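PDB 5A07: probable mannosyltransferase KTR4 from Saccharomyces cerevisiae, which belongs to the glycolipid 2-alpha-mannosyltransferase family of the GT-A clan and binds guanosine-5'-diphosphate and a manganese ion. Local coordinates for residues T106-V111 with P137-N142; D143-D148 with F166-P171; F293-D298 with A419-H424. All coordinates share one frame; numbering follows the deposited sequence.

Contacts 1 and 2 share one sheet and one ligand. Contact 1 pairs two buried parallel strands, and contact 2 follows on directly, adding the next strand, 164-168, and the loop that leaves strand 138-142; F140 O and N142 O probably accept bonds from G167 N and I169 N. Both touch GDP, contact 1 mainly through backbone carbonyls and contact 2 through a carboxylate. Backbone bonding dominates contact 1, whereas contact 2, partly buried, relies on side chains and bridging waters. Contact 3 is a buried helix pair with its centre about 32 Å from that of contact 1, across the chain's centre, and built on indole rings and one aspartate.

Contact 1 of 3, residues T106-V111 with P137-N142; sequences TILSLV and PYTFLN. With GDP (guanosine-5'-diphosphate), chain F.
T139 O, midway along the paired strands, is gripped twice: by S109 N at 2.9 Å, and by a water that donates to it. The same water lies 2.8 Å from S109 OG and sits over one face of the F140 ring, toward its rim. On either side of T139 the backbones continue in parallel register, I107 N to P137 O, T139 N to I107 O, L141 N to S109 O and V111 N to L141 O; the bond from T139 N to I107 O measures 2.8 Å with an N-H...O angle of 170°. Where the pairing starts, the hydroxyls T106 OG1 and T139 OG1 approach to 2.9 Å. I107 and Y138 run side by side, and the extended chi2 of I107 (151°) carries CD1 over the phenol face, 4.0 Å from the ring centroid in a CH-pi contact; Y138 OH bonds to E127. Strands 105-110 and 138-142, with helix 116-131 between them, form a beta-alpha-beta crossover in the GT-A nucleotide-binding sheet. The helix covers the face bearing I107, S109 and Y138. On the other face L108 CD1 meets L141 CD1 at 3.9 Å, and helix 203-214 packs on L110 and L141 through F211. The C-terminal strand ends reach GDP. L110 O accepts both ribose hydroxyls, O3' at 2.7 Å, while N142 OD1 takes the guanine N2 at 2.9 Å and also a bond from E144 N. V111 O receives a weak bond from the same N2.

Contact 2 of 3, residues D143-D148 with F166-P171; sequences DEEFTD and FGTIGP. With GDP (guanosine-5'-diphosphate), chain F.
From D143 to F146 the chain runs back alongside F166-I169, the two directions 156° apart, and the backbones diverge from 4.9 Å between the CA atoms of D143 and I169 to 7.2 Å between those of F146 and F166. Waters bridge the two segments: at the close end one donates to both D143 O and I169 O. A second accepts from F146 N and donates to T168 OG1 at 2.7 Å. The same hydroxyl gives its own proton to E145 OE1 at 3.0 Å, meeting the carboxylate from above, 74° out of its plane. A bend at chi2 of E145 turns CD back toward the strand, where the two side chains cross at about a right angle. T168 CG2 rests against the E144 carbonyl. Farther along, F166 directs its edge at the face of F146 in a T-shaped pair, with centroids 5.6 Å apart and planes at 70°; F166 CD2 sits above the rim of that face, not its centre. At the other end D143 OD1 accepts GDP N1 at 2.7 Å and, weakly, N2, so the loop presents a carboxylate to the guanine. Strand 164-168 bonds to strand 138-142 on the sheet, and the F166 ring meets that of F140, their planes nearly parallel. T147 OG1 caps the N terminus of helix 148-156 through F150 N, and that helix packs on both phenylalanines with F150 and K151.

Contact 3 of 3, residues F293-D298 with A419-H424; sequences FAWLKD and ATWIRH. With ACT (acetate ion), chain H.
One face of the W295 indole receives the edge of W421, whose CE3 stands 3.5 Å above the plane, offset toward the rim. The planes lie at 82°, a T-shaped pair with the W421 six-membered ring centred 4.8 Å from the W295 five-membered ring. T420 CG2 meets W295 at its edge, 3.8 Å from CD1. Both indoles leave their helices with CG anti to the backbone N. F317 stacks on W295 and meets W421 edge-to-face, while W295 NE1 bonds to N261. The H424 ring carries R423 CG over one face and a water in plane at its edge; H424 CB lies 3.6 Å from A294 CB. The polar part centres on D298 OD2: T420 OG1 donates to it at 2.7 Å, arriving on the anti side and 24° out of the carboxylate plane, while the other oxygen, OD1, bonds to S300 OG. The water at the histidine also donates to D298 OD2, at 2.8 Å, and accepts from R423 NH1, so it links the carboxylate to an arginine whose NH1 is 4.7 Å from OD2. This nearby positive charge would be expected to favour an ionised D298. The axes of 293-297 and 419-424 approach to 9.1 Å, their directions 147° apart. A294 packs on H424, while W295 and W421, with F317 and F258, make an aromatic cluster against strands 256-262 and 316-317. It is a near-antiparallel helix pair, joining helix 418-425 to helix 293-297 over that cluster, beside the C315-C417 disulfide, both of whose cysteines W295 touches.

Contact 1 of 3, residues T106-V111 with P137-N142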
loop_
_atom_site.group_PDB
_atom_site.type_symbol
_atom_site.label_atom_id
_atom_site.label_comp_id
_atom_site.label_asym_id
_atom_site.label_seq_id
_atom_site.Cartn_x
_atom_site.Cartn_y
_atom_site.Cartn_z
ATOM N N THR B 106 3.615 15.042 4.656
ATOM C CA THR B 106 2.631 15.069 5.711
ATOM C C THR B 106 2.259 13.645 6.056
ATOM O O THR B 106 2.302 12.758 5.197
ATOM C CB THR B 106 1.397 15.873 5.313
ATOM O OG1 THR B 106 0.524 16.099 6.422
ATOM C CG2 THR B 106 0.662 15.221 4.147
ATOM N N ILE B 107 1.868 13.474 7.308
ATOM C CA ILE B 107 1.153 12.286 7.734
ATOM C C ILE B 107 -0.288 12.475 7.424
ATOM O O ILE B 107 -0.831 13.514 7.746
ATOM C CB ILE B 107 1.375 12.054 9.207
ATOM C CG1 ILE B 107 2.859 11.852 9.413
ATOM C CG2 ILE B 107 0.656 10.793 9.607
ATOM C CD1 ILE B 107 3.247 12.295 10.722
ATOM N N LEU B 108 -0.891 11.556 6.683
ATOM C CA LEU B 108 -2.231 11.706 6.203
ATOM C C LEU B 108 -3.173 10.679 6.785
ATOM O O LEU B 108 -2.876 9.480 6.784
ATOM C CB LEU B 108 -2.264 11.547 4.672
ATOM C CG LEU B 108 -3.671 11.460 4.060
ATOM C CD1 LEU B 108 -4.448 12.759 4.162
ATOM C CD2 LEU B 108 -3.598 11.058 2.592
ATOM N N SER B 109 -4.351 11.106 7.258
ATOM C CA SER B 109 -5.368 10.173 7.670
ATOM C C SER B 109 -6.735 10.621 7.129
ATOM O O SER B 109 -7.180 11.746 7.404
ATOM C CB SER B 109 -5.524 10.075 9.200
ATOM O OG SER B 109 -4.311 9.948 9.928
ATOM N N LEU B 110 -7.397 9.686 6.480
ATOM C CA LEU B 110 -8.782 9.797 6.123
ATOM C C LEU B 110 -9.524 9.109 7.197
ATOM O O LEU B 110 -9.379 7.894 7.359
ATOM C CB LEU B 110 -9.022 9.066 4.805
ATOM C CG LEU B 110 -10.452 8.986 4.328
ATOM C CD1 LEU B 110 -10.920 10.359 3.822
ATOM C CD2 LEU B 110 -10.679 7.932 3.237
ATOM N N VAL B 111 -10.342 9.872 7.960
ATOM C CA VAL B 111 -11.038 9.315 9.091
ATOM C C VAL B 111 -12.387 9.993 9.317
ATOM O O VAL B 111 -12.600 11.098 8.820
ATOM C CB VAL B 111 -10.256 9.502 10.412
ATOM C CG1 VAL B 111 -9.086 8.519 10.470
ATOM C CG2 VAL B 111 -9.661 10.865 10.540
ATOM N N PRO B 137 3.940 17.441 9.806
ATOM C CA PRO B 137 2.551 17.773 10.081
ATOM C C PRO B 137 1.554 16.694 9.755
ATOM O O PRO B 137 1.871 15.725 9.063
ATOM C CB PRO B 137 2.267 18.922 9.093
ATOM C CG PRO B 137 3.239 18.720 7.984
ATOM C CD PRO B 137 4.456 18.064 8.588
ATOM N N TYR B 138 0.387 16.799 10.375
ATOM C CA TYR B 138 -0.732 15.915 10.084
ATOM C C TYR B 138 -1.786 16.584 9.272
ATOM O O TYR B 138 -2.225 17.709 9.588
ATOM C CB TYR B 138 -1.386 15.416 11.366
ATOM C CG TYR B 138 -0.496 14.533 12.208
ATOM C CD1 TYR B 138 0.447 15.120 13.065
ATOM C CD2 TYR B 138 -0.609 13.153 12.211
ATOM C CE1 TYR B 138 1.293 14.320 13.869
ATOM C CE2 TYR B 138 0.242 12.357 12.992
ATOM C CZ TYR B 138 1.179 12.948 13.805
ATOM O OH TYR B 138 2.037 12.188 14.578
ATOM N N THR B 139 -2.287 15.840 8.302
ATOM C CA THR B 139 -3.412 16.251 7.529
ATOM C C THR B 139 -4.517 15.249 7.717
ATOM O O THR B 139 -4.303 14.018 7.523
ATOM C CB THR B 139 -3.075 16.330 6.030
ATOM O OG1 THR B 139 -2.017 17.282 5.802
ATOM C CG2 THR B 139 -4.278 16.811 5.218
ATOM N N PHE B 140 -5.715 15.735 8.093
ATOM C CA PHE B 140 -6.855 14.890 8.227
ATOM C C PHE B 140 -7.940 15.255 7.190
ATOM O O PHE B 140 -8.263 16.444 7.038
ATOM C CB PHE B 140 -7.485 15.042 9.603
ATOM C CG PHE B 140 -6.576 14.677 10.709
ATOM C CD1 PHE B 140 -5.677 15.594 11.220
ATOM C CD2 PHE B 140 -6.562 13.393 11.189
ATOM C CE1 PHE B 140 -4.823 15.277 12.233
ATOM C CE2 PHE B 140 -5.685 13.070 12.211
ATOM C CZ PHE B 140 -4.841 13.973 12.736
ATOM N N LEU B 141 -8.519 14.251 6.572
ATOM C CA LEU B 141 -9.582 14.426 5.600
ATOM C C LEU B 141 -10.755 13.611 5.919
ATOM O O LEU B 141 -10.635 12.537 6.466
ATOM C CB LEU B 141 -9.115 14.045 4.175
ATOM C CG LEU B 141 -7.890 14.751 3.617
ATOM C CD1 LEU B 141 -7.435 14.234 2.208
ATOM C CD2 LEU B 141 -8.103 16.280 3.600
ATOM N N ASN B 142 -11.961 14.131 5.593
ATOM C CA ASN B 142 -13.191 13.441 5.873
ATOM C C ASN B 142 -14.239 13.822 4.808
ATOM O O ASN B 142 -14.184 14.936 4.286
ATOM C CB ASN B 142 -13.611 13.895 7.293
ATOM C CG ASN B 142 -14.828 13.149 7.871
ATOM O OD1 ASN B 142 -15.502 12.310 7.255
ATOM N ND2 ASN B 142 -15.100 13.479 9.131
HETATM P PB GDP F . -10.005 -1.566 5.963
HETATM O O1B GDP F . -10.795 -2.528 6.767
HETATM O O2B GDP F . -9.928 -1.745 4.558
HETATM O O3B GDP F . -8.733 -1.199 6.629
HETATM O O3A GDP F . -11.013 -0.295 5.972
HETATM P PA GDP F . -11.147 0.949 6.948
HETATM O O1A GDP F . -12.502 1.131 7.480
HETATM O O2A GDP F . -10.082 1.107 7.952
HETATM O "O5'" GDP F . -10.987 2.121 5.902
HETATM C "C5'" GDP F . -9.788 2.645 5.318
HETATM C "C4'" GDP F . -9.485 4.071 5.746
HETATM O "O4'" GDP F . -10.538 4.903 5.244
HETATM C "C3'" GDP F . -9.416 4.286 7.249
HETATM O "O3'" GDP F . -8.497 5.373 7.518
HETATM C "C2'" GDP F . -10.865 4.665 7.598
HETATM O "O2'" GDP F . -10.938 5.502 8.744
HETATM C "C1'" GDP F . -11.234 5.443 6.384
HETATM N N9 GDP F . -12.670 5.367 6.027
HETATM C C8 GDP F . -13.404 4.285 5.659
HETATM N N7 GDP F . -14.700 4.693 5.348
HETATM C C5 GDP F . -14.740 6.051 5.514
HETATM C C6 GDP F . -15.783 7.079 5.342
HETATM O O6 GDP F . -16.906 6.627 4.949
HETATM N N1 GDP F . -15.462 8.349 5.626
HETATM C C2 GDP F . -14.209 8.716 6.090
HETATM N N2 GDP F . -13.962 9.993 6.360
HETATM N N3 GDP F . -13.209 7.798 6.270
HETATM C C4 GDP F . -13.415 6.509 5.945
HETATM O O HOH W 1 -3.074 12.510 9.933
#

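Contact 2 of 3, residues D143-D148 with F166-P171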
loop_
_atom_site.group_PDB
_atom_site.type_symbol
_atom_site.label_atom_id
_atom_site.label_comp_id
_atom_site.label_asym_id
_atom_site.label_seq_id
_atom_site.Cartn_x
_atom_site.Cartn_y
_atom_site.Cartn_z
ATOM N N ASP B 143 -15.179 12.934 4.531
ATOM C CA ASP B 143 -16.293 13.268 3.630
ATOM C C ASP B 143 -17.351 14.148 4.325
ATOM O O ASP B 143 -18.144 14.752 3.637
ATOM C CB ASP B 143 -16.968 12.008 3.061
ATOM C CG ASP B 143 -17.488 11.071 4.123
ATOM O OD1 ASP B 143 -16.747 10.657 5.042
ATOM O OD2 ASP B 143 -18.658 10.665 4.049
ATOM N N GLU B 144 -17.363 14.171 5.662
ATOM C CA GLU B 144 -18.186 15.095 6.468
ATOM C C GLU B 144 -17.252 16.060 7.080
ATOM O O GLU B 144 -16.051 15.798 7.109
ATOM C CB GLU B 144 -18.846 14.337 7.586
ATOM C CG GLU B 144 -19.871 13.340 7.160
ATOM C CD GLU B 144 -20.448 12.668 8.402
ATOM O OE1 GLU B 144 -19.863 12.862 9.517
ATOM O OE2 GLU B 144 -21.483 11.963 8.295
ATOM N N GLU B 145 -17.781 17.158 7.633
ATOM C CA GLU B 145 -16.984 18.155 8.316
ATOM C C GLU B 145 -16.501 17.575 9.643
ATOM O O GLU B 145 -17.265 16.987 10.361
ATOM C CB GLU B 145 -17.756 19.427 8.656
ATOM C CG GLU B 145 -18.665 20.010 7.576
ATOM C CD GLU B 145 -17.969 20.858 6.504
ATOM O OE1 GLU B 145 -16.843 21.408 6.707
ATOM O OE2 GLU B 145 -18.590 20.978 5.413
ATOM N N PHE B 146 -15.269 17.801 9.983
ATOM C CA PHE B 146 -14.776 17.438 11.328
ATOM C C PHE B 146 -15.427 18.342 12.371
ATOM O O PHE B 146 -15.474 19.567 12.175
ATOM C CB PHE B 146 -13.252 17.598 11.377
ATOM C CG PHE B 146 -12.500 16.482 10.687
ATOM C CD1 PHE B 146 -12.494 15.222 11.242
ATOM C CD2 PHE B 146 -11.817 16.700 9.516
ATOM C CE1 PHE B 146 -11.791 14.170 10.661
ATOM C CE2 PHE B 146 -11.098 15.648 8.919
ATOM C CZ PHE B 146 -11.103 14.388 9.497
ATOM N N THR B 147 -15.842 17.788 13.496
ATOM C CA THR B 147 -16.329 18.621 14.575
ATOM C C THR B 147 -15.197 19.328 15.318
ATOM O O THR B 147 -14.035 18.849 15.342
ATOM C CB THR B 147 -17.139 17.785 15.543
ATOM O OG1 THR B 147 -16.272 16.828 16.187
ATOM C CG2 THR B 147 -18.249 17.053 14.842
ATOM N N ASP B 148 -15.539 20.382 16.042
ATOM C CA ASP B 148 -14.614 20.981 16.958
ATOM C C ASP B 148 -14.089 20.031 18.031
ATOM O O ASP B 148 -12.952 20.179 18.441
ATOM C CB ASP B 148 -15.231 22.175 17.709
ATOM C CG ASP B 148 -15.385 23.410 16.801
ATOM O OD1 ASP B 148 -14.900 23.402 15.664
ATOM O OD2 ASP B 148 -15.981 24.382 17.230
ATOM N N PHE B 166 -7.158 20.203 8.889
ATOM C CA PHE B 166 -8.374 19.420 8.701
ATOM C C PHE B 166 -9.113 19.852 7.496
ATOM O O PHE B 166 -9.361 21.067 7.348
ATOM C CB PHE B 166 -9.328 19.636 9.902
ATOM C CG PHE B 166 -8.693 19.270 11.247
ATOM C CD1 PHE B 166 -7.952 20.215 11.962
ATOM C CD2 PHE B 166 -8.770 17.970 11.749
ATOM C CE1 PHE B 166 -7.350 19.897 13.171
ATOM C CE2 PHE B 166 -8.160 17.642 12.937
ATOM C CZ PHE B 166 -7.430 18.576 13.641
ATOM N N GLY B 167 -9.488 18.917 6.650
ATOM C CA GLY B 167 -10.196 19.224 5.424
ATOM C C GLY B 167 -11.372 18.355 5.169
ATOM O O GLY B 167 -11.401 17.146 5.462
ATOM N N THR B 168 -12.378 18.961 4.548
ATOM C CA THR B 168 -13.500 18.207 4.089
ATOM C C THR B 168 -13.398 17.867 2.591
ATOM O O THR B 168 -12.928 18.620 1.853
ATOM C CB THR B 168 -14.809 19.032 4.292
ATOM O OG1 THR B 168 -14.798 19.503 5.636
ATOM C CG2 THR B 168 -16.027 18.156 4.102
ATOM N N ILE B 169 -13.902 16.750 2.175
ATOM C CA ILE B 169 -13.788 16.369 0.766
ATOM C C ILE B 169 -15.105 16.782 0.126
ATOM O O ILE B 169 -16.154 16.404 0.613
ATOM C CB ILE B 169 -13.657 14.857 0.606
ATOM C CG1 ILE B 169 -12.392 14.358 1.351
ATOM C CG2 ILE B 169 -13.624 14.476 -0.896
ATOM C CD1 ILE B 169 -12.459 12.891 1.676
ATOM N N GLY B 170 -15.022 17.532 -0.941
ATOM C CA GLY B 170 -16.239 17.964 -1.688
ATOM C C GLY B 170 -17.047 16.796 -2.164
ATOM O O GLY B 170 -16.482 15.777 -2.546
ATOM N N PRO B 171 -18.392 16.908 -2.156
ATOM C CA PRO B 171 -19.217 15.746 -2.384
ATOM C C PRO B 171 -19.041 15.165 -3.762
ATOM O O PRO B 171 -19.120 13.957 -3.954
ATOM C CB PRO B 171 -20.656 16.282 -2.220
ATOM C CG PRO B 171 -20.503 17.503 -1.362
ATOM C CD PRO B 171 -19.186 18.095 -1.729
HETATM P PB GDP F . -10.005 -1.566 5.963
HETATM O O1B GDP F . -10.795 -2.528 6.767
HETATM O O2B GDP F . -9.928 -1.745 4.558
HETATM O O3B GDP F . -8.733 -1.199 6.629
HETATM O O3A GDP F . -11.013 -0.295 5.972
HETATM P PA GDP F . -11.147 0.949 6.948
HETATM O O1A GDP F . -12.502 1.131 7.480
HETATM O O2A GDP F . -10.082 1.107 7.952
HETATM O "O5'" GDP F . -10.987 2.121 5.902
HETATM C "C5'" GDP F . -9.788 2.645 5.318
HETATM C "C4'" GDP F . -9.485 4.071 5.746
HETATM O "O4'" GDP F . -10.538 4.903 5.244
HETATM C "C3'" GDP F . -9.416 4.286 7.249
HETATM O "O3'" GDP F . -8.497 5.373 7.518
HETATM C "C2'" GDP F . -10.865 4.665 7.598
HETATM O "O2'" GDP F . -10.938 5.502 8.744
HETATM C "C1'" GDP F . -11.234 5.443 6.384
HETATM N N9 GDP F . -12.670 5.367 6.027
HETATM C C8 GDP F . -13.404 4.285 5.659
HETATM N N7 GDP F . -14.700 4.693 5.348
HETATM C C5 GDP F . -14.740 6.051 5.514
HETATM C C6 GDP F . -15.783 7.079 5.342
HETATM O O6 GDP F . -16.906 6.627 4.949
HETATM N N1 GDP F . -15.462 8.349 5.626
HETATM C C2 GDP F . -14.209 8.716 6.090
HETATM N N2 GDP F . -13.962 9.993 6.360
HETATM N N3 GDP F . -13.209 7.798 6.270
HETATM C C4 GDP F . -13.415 6.509 5.945
HETATM O O HOH W 2 -18.336 14.434 0.863
HETATM O O HOH W 3 -13.583 19.426 8.097
#

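Contact 3 of 3, residues F293-D298 with A419-H424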
loop_
_atom_site.group_PDB
_atom_site.type_symbol
_atom_site.label_atom_id
_atom_site.label_comp_id
_atom_site.label_asym_id
_atom_site.label_seq_id
_atom_site.Cartn_x
_atom_site.Cartn_y
_atom_site.Cartn_z
ATOM N N PHE B 293 6.889 -7.501 -12.936
ATOM C CA PHE B 293 5.994 -8.364 -13.682
ATOM C C PHE B 293 5.844 -9.754 -13.126
ATOM O O PHE B 293 4.763 -10.288 -13.134
ATOM C CB PHE B 293 6.442 -8.441 -15.157
ATOM C CG PHE B 293 6.576 -7.098 -15.794
ATOM C CD1 PHE B 293 5.503 -6.234 -15.867
ATOM C CD2 PHE B 293 7.781 -6.692 -16.331
ATOM C CE1 PHE B 293 5.631 -4.971 -16.453
ATOM C CE2 PHE B 293 7.897 -5.446 -16.931
ATOM C CZ PHE B 293 6.824 -4.573 -16.960
ATOM N N ALA B 294 6.921 -10.345 -12.601
ATOM C CA ALA B 294 6.813 -11.630 -12.020
ATOM C C ALA B 294 5.846 -11.655 -10.792
ATOM O O ALA B 294 5.037 -12.586 -10.601
ATOM C CB ALA B 294 8.210 -12.114 -11.659
ATOM N N TRP B 295 5.934 -10.634 -9.985
ATOM C CA TRP B 295 5.062 -10.484 -8.808
ATOM C C TRP B 295 3.597 -10.451 -9.179
ATOM O O TRP B 295 2.777 -11.073 -8.495
ATOM C CB TRP B 295 5.447 -9.203 -8.089
ATOM C CG TRP B 295 4.754 -8.830 -6.837
ATOM C CD1 TRP B 295 4.746 -9.511 -5.669
ATOM C CD2 TRP B 295 4.001 -7.638 -6.595
ATOM N NE1 TRP B 295 4.029 -8.832 -4.719
ATOM C CE2 TRP B 295 3.596 -7.662 -5.251
ATOM C CE3 TRP B 295 3.628 -6.578 -7.364
ATOM C CZ2 TRP B 295 2.820 -6.663 -4.689
ATOM C CZ3 TRP B 295 2.894 -5.557 -6.792
ATOM C CH2 TRP B 295 2.495 -5.616 -5.463
ATOM N N LEU B 296 3.235 -9.794 -10.274
ATOM C CA LEU B 296 1.857 -9.827 -10.792
ATOM C C LEU B 296 1.405 -11.206 -11.366
ATOM O O LEU B 296 0.229 -11.517 -11.396
ATOM C CB LEU B 296 1.703 -8.817 -11.889
ATOM C CG LEU B 296 2.078 -7.380 -11.554
ATOM C CD1 LEU B 296 1.950 -6.486 -12.749
ATOM C CD2 LEU B 296 1.150 -6.896 -10.415
ATOM N N LYS B 297 2.339 -12.047 -11.770
ATOM C CA LYS B 297 2.030 -13.257 -12.526
ATOM C C LYS B 297 2.303 -14.538 -11.776
ATOM O O LYS B 297 2.115 -15.610 -12.332
ATOM C CB LYS B 297 2.836 -13.256 -13.820
ATOM C CG LYS B 297 2.624 -12.090 -14.718
ATOM C CD LYS B 297 1.211 -11.918 -15.223
ATOM C CE LYS B 297 0.674 -13.186 -15.881
ATOM N NZ LYS B 297 -0.720 -12.984 -16.470
ATOM N N ASP B 298 2.650 -14.468 -10.484
ATOM C CA ASP B 298 2.979 -15.631 -9.716
ATOM C C ASP B 298 1.749 -16.418 -9.364
ATOM O O ASP B 298 0.921 -16.009 -8.509
ATOM C CB ASP B 298 3.746 -15.298 -8.415
ATOM C CG ASP B 298 4.401 -16.532 -7.799
ATOM O OD1 ASP B 298 4.100 -17.671 -8.235
ATOM O OD2 ASP B 298 5.130 -16.409 -6.778
ATOM N N ALA B 419 7.244 -13.364 0.051
ATOM C CA ALA B 419 8.263 -14.234 -0.536
ATOM C C ALA B 419 8.390 -14.015 -2.023
ATOM O O ALA B 419 9.498 -14.023 -2.542
ATOM C CB ALA B 419 7.976 -15.710 -0.252
ATOM N N THR B 420 7.270 -13.795 -2.711
ATOM C CA THR B 420 7.292 -13.513 -4.143
ATOM C C THR B 420 8.026 -12.205 -4.471
ATOM O O THR B 420 8.870 -12.153 -5.375
ATOM C CB THR B 420 5.868 -13.522 -4.739
ATOM O OG1 THR B 420 5.334 -14.827 -4.579
ATOM C CG2 THR B 420 5.857 -13.108 -6.223
ATOM N N TRP B 421 7.770 -11.179 -3.683
ATOM C CA TRP B 421 8.449 -9.913 -3.837
ATOM C C TRP B 421 9.990 -10.075 -3.560
ATOM O O TRP B 421 10.822 -9.557 -4.331
ATOM C CB TRP B 421 7.845 -8.855 -2.825
ATOM C CG TRP B 421 8.427 -7.513 -3.034
ATOM C CD1 TRP B 421 9.505 -6.957 -2.388
ATOM C CD2 TRP B 421 8.041 -6.586 -4.039
ATOM N NE1 TRP B 421 9.798 -5.768 -2.932
ATOM C CE2 TRP B 421 8.912 -5.518 -3.960
ATOM C CE3 TRP B 421 7.051 -6.605 -5.053
ATOM C CZ2 TRP B 421 8.828 -4.431 -4.797
ATOM C CZ3 TRP B 421 6.945 -5.493 -5.918
ATOM C CH2 TRP B 421 7.850 -4.440 -5.797
ATOM N N ILE B 422 10.325 -10.782 -2.514
ATOM C CA ILE B 422 11.759 -11.042 -2.197
ATOM C C ILE B 422 12.417 -11.806 -3.344
ATOM O O ILE B 422 13.501 -11.424 -3.817
ATOM C CB ILE B 422 11.949 -11.838 -0.900
ATOM C CG1 ILE B 422 11.531 -10.977 0.295
ATOM C CG2 ILE B 422 13.432 -12.279 -0.711
ATOM C CD1 ILE B 422 11.373 -11.734 1.569
ATOM N N ARG B 423 11.763 -12.844 -3.780
ATOM C CA ARG B 423 12.346 -13.730 -4.819
ATOM C C ARG B 423 12.527 -13.038 -6.164
ATOM O O ARG B 423 13.554 -13.235 -6.832
ATOM C CB ARG B 423 11.473 -14.950 -4.965
ATOM C CG ARG B 423 11.905 -15.953 -6.067
ATOM C CD ARG B 423 10.961 -17.137 -6.119
ATOM N NE ARG B 423 11.050 -17.804 -4.858
ATOM C CZ ARG B 423 10.051 -18.097 -3.997
ATOM N NH1 ARG B 423 8.796 -17.851 -4.301
ATOM N NH2 ARG B 423 10.368 -18.670 -2.833
ATOM N N HIS B 424 11.555 -12.242 -6.576
ATOM C CA HIS B 424 11.476 -11.738 -7.957
ATOM C C HIS B 424 11.643 -10.244 -8.132
ATOM O O HIS B 424 11.933 -9.766 -9.249
ATOM C CB HIS B 424 10.139 -12.096 -8.592
ATOM C CG HIS B 424 9.955 -13.558 -8.758
ATOM N ND1 HIS B 424 10.636 -14.283 -9.715
ATOM C CD2 HIS B 424 9.169 -14.427 -8.106
ATOM C CE1 HIS B 424 10.286 -15.546 -9.621
ATOM N NE2 HIS B 424 9.402 -15.665 -8.646
HETATM C C ACT H . -2.722 -15.623 -18.487
HETATM O O ACT H . -2.361 -16.602 -17.778
HETATM O OXT ACT H . -2.269 -14.453 -18.393
HETATM C CH3 ACT H . -3.795 -15.862 -19.544
HETATM O O HOH W 4 7.721 -17.364 -7.000
#